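Local coordinates for protein alanine dehydrogenase/pyridine nucleotide transhydrogenase (Mycobacterium smegmatis str. MC2 155, PDB 3P2Y) that probably transfers hydride between NADH and NADP, a reaction coupled to proton pumping across the membrane, at residues R36-V41 / A70-A75. Sequence-based numbering, arbitrary orientation.
Sequences RRVALV and ADYERA
Tyr72 reaches from the short helix 69-74 to the loop 36-41, and a single buried hydrogen bond from its hydroxyl to the carbonyl of Leu40 joins the two. The site lies in the N-terminal domain of the alanine dehydrogenase/transhydrogenase family, built around a parallel beta-sheet, where the loop leads from strand 24-27 into helix 42-50. It illustrates how a tyrosine can tie a helix to a loop that hardly approaches it: the nearest alpha carbons, those of Val41 and Tyr72, stay 7.9 Å apart, and the phenol spans the gap. CG of Tyr72 stands anti to its carbonyl carbon (chi1 -73°), and from there the ring carries its hydroxyl to the loop. Tyr72 OH donates to Leu40 O at 2.7 Å, a short bond that satisfies this buried carbonyl just before Val41, the N-cap residue of helix 42-50. The acceptor lies at the ring edge, in the plane of the phenol, with Tyr72 CE1 3.4 Å from Leu40 O. Pro42, at the start of helix 42-50, packs against both Tyr72 and Asp71, while the side chain of Leu40 leads away to Val27, Val45 and Leu48. On the helix itself, Arg74 NH2 forms a salt bridge with Asp71 OD1 at 2.8 Å, approaching from above the carboxylate plane; Asp71 OD2 accepts from the backbone N of Ser68. Val38 points toward the helix and meets the tyrosine from the opposite direction, both its methyls bordering the hydroxyl. The nearer one, CG1, sits between the backbone N and carbonyl carbon of Val38 (chi1 59°), with Val38 CG1 3.3 Å from Tyr72 OH.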
loop_
_atom_site.group_PDB
_atom_site.type_symbol
_atom_site.label_atom_id
_atom_site.label_comp_id
_atom_site.label_asym_id
_atom_site.label_seq_id
_atom_site.Cartn_x
_atom_site.Cartn_y
_atom_site.Cartn_z
ATOM N N ARG A 36 -14.293 -4.069 -9.745
ATOM C CA ARG A 36 -14.820 -4.680 -8.523
ATOM C C ARG A 36 -15.970 -3.888 -7.894
ATOM O O ARG A 36 -16.567 -4.372 -6.938
ATOM C CB ARG A 36 -13.712 -4.835 -7.460
ATOM C CG ARG A 36 -12.617 -5.814 -7.917
ATOM C CD ARG A 36 -11.437 -5.837 -6.917
ATOM N NE ARG A 36 -11.876 -6.267 -5.580
ATOM C CZ ARG A 36 -11.205 -6.059 -4.443
ATOM N NH1 ARG A 36 -10.039 -5.416 -4.439
ATOM N NH2 ARG A 36 -11.716 -6.505 -3.302
ATOM N N ARG A 37 -16.264 -2.694 -8.401
ATOM C CA ARG A 37 -17.344 -1.895 -7.840
ATOM C C ARG A 37 -18.690 -2.468 -8.295
ATOM O O ARG A 37 -18.768 -3.260 -9.269
ATOM C CB ARG A 37 -17.236 -0.411 -8.264
ATOM C CG ARG A 37 -15.984 0.295 -7.671
ATOM C CD ARG A 37 -15.749 1.665 -8.314
ATOM N NE ARG A 37 -15.392 1.508 -9.718
ATOM C CZ ARG A 37 -15.279 2.513 -10.578
ATOM N NH1 ARG A 37 -15.508 3.769 -10.169
ATOM N NH2 ARG A 37 -14.962 2.268 -11.857
ATOM N N VAL A 38 -19.722 -2.039 -7.582
ATOM C CA VAL A 38 -21.130 -2.375 -7.875
ATOM C C VAL A 38 -21.944 -1.100 -7.633
ATOM O O VAL A 38 -21.630 -0.324 -6.744
ATOM C CB VAL A 38 -21.610 -3.555 -6.932
ATOM C CG1 VAL A 38 -21.495 -3.182 -5.443
ATOM C CG2 VAL A 38 -23.058 -3.983 -7.282
ATOM N N ALA A 39 -22.982 -0.845 -8.444
ATOM C CA ALA A 39 -23.606 0.498 -8.419
ATOM C C ALA A 39 -24.377 0.791 -7.138
ATOM O O ALA A 39 -24.427 1.934 -6.732
ATOM C CB ALA A 39 -24.513 0.728 -9.643
ATOM N N LEU A 40 -24.982 -0.231 -6.524
ATOM C CA LEU A 40 -25.582 -0.050 -5.203
ATOM C C LEU A 40 -24.997 -1.071 -4.241
ATOM O O LEU A 40 -24.789 -2.228 -4.617
ATOM C CB LEU A 40 -27.112 -0.237 -5.252
ATOM C CG LEU A 40 -27.926 0.697 -6.153
ATOM C CD1 LEU A 40 -29.412 0.343 -5.987
ATOM C CD2 LEU A 40 -27.662 2.202 -5.799
ATOM N N VAL A 41 -24.733 -0.630 -3.002
ATOM C CA VAL A 41 -24.289 -1.518 -1.936
ATOM C C VAL A 41 -25.493 -1.864 -1.070
ATOM O O VAL A 41 -26.485 -1.122 -1.064
ATOM C CB VAL A 41 -23.182 -0.848 -1.033
ATOM C CG1 VAL A 41 -21.908 -0.587 -1.872
ATOM C CG2 VAL A 41 -23.690 0.441 -0.384
ATOM N N ALA A 70 -26.824 -13.001 -0.269
ATOM C CA ALA A 70 -27.615 -12.941 0.982
ATOM C C ALA A 70 -27.611 -11.537 1.590
ATOM O O ALA A 70 -28.614 -11.120 2.152
ATOM C CB ALA A 70 -27.138 -13.981 2.012
ATOM N N ASP A 71 -26.503 -10.802 1.458
ATOM C CA ASP A 71 -26.452 -9.420 1.975
ATOM C C ASP A 71 -27.507 -8.567 1.288
ATOM O O ASP A 71 -28.243 -7.802 1.930
ATOM C CB ASP A 71 -25.079 -8.791 1.757
ATOM C CG ASP A 71 -24.016 -9.400 2.616
ATOM O OD1 ASP A 71 -24.332 -9.858 3.754
ATOM O OD2 ASP A 71 -22.854 -9.421 2.159
ATOM N N TYR A 72 -27.596 -8.714 -0.031
ATOM C CA TYR A 72 -28.637 -8.013 -0.797
ATOM C C TYR A 72 -30.062 -8.440 -0.461
ATOM O O TYR A 72 -30.936 -7.595 -0.331
ATOM C CB TYR A 72 -28.366 -8.084 -2.304
ATOM C CG TYR A 72 -27.203 -7.178 -2.707
ATOM C CD1 TYR A 72 -27.381 -5.786 -2.823
ATOM C CD2 TYR A 72 -25.952 -7.713 -2.994
ATOM C CE1 TYR A 72 -26.298 -4.955 -3.221
ATOM C CE2 TYR A 72 -24.871 -6.895 -3.375
ATOM C CZ TYR A 72 -25.063 -5.529 -3.497
ATOM O OH TYR A 72 -23.997 -4.742 -3.881
ATOM N N GLU A 73 -30.298 -9.738 -0.309
ATOM C CA GLU A 73 -31.627 -10.228 0.063
ATOM C C GLU A 73 -32.027 -9.697 1.454
ATOM O O GLU A 73 -33.193 -9.306 1.656
ATOM C CB GLU A 73 -31.671 -11.754 0.043
ATOM C CG GLU A 73 -31.612 -12.331 -1.371
ATOM C CD GLU A 73 -31.490 -13.839 -1.385
ATOM O OE1 GLU A 73 -30.832 -14.415 -0.488
ATOM O OE2 GLU A 73 -32.014 -14.440 -2.328
ATOM N N ARG A 74 -31.066 -9.666 2.379
ATOM C CA ARG A 74 -31.299 -9.082 3.718
ATOM C C ARG A 74 -31.677 -7.600 3.669
ATOM O O ARG A 74 -32.390 -7.094 4.564
ATOM C CB ARG A 74 -30.092 -9.286 4.646
ATOM C CG ARG A 74 -30.035 -10.694 5.321
ATOM C CD ARG A 74 -28.924 -10.796 6.398
ATOM N NE ARG A 74 -27.586 -10.852 5.801
ATOM C CZ ARG A 74 -27.004 -11.976 5.379
ATOM N NH1 ARG A 74 -27.633 -13.145 5.495
ATOM N NH2 ARG A 74 -25.791 -11.934 4.829
ATOM N N ALA A 75 -31.215 -6.907 2.621
ATOM C CA ALA A 75 -31.525 -5.487 2.401
ATOM C C ALA A 75 -32.823 -5.299 1.627
ATOM O O ALA A 75 -33.193 -4.170 1.270
ATOM C CB ALA A 75 -30.376 -4.808 1.659
#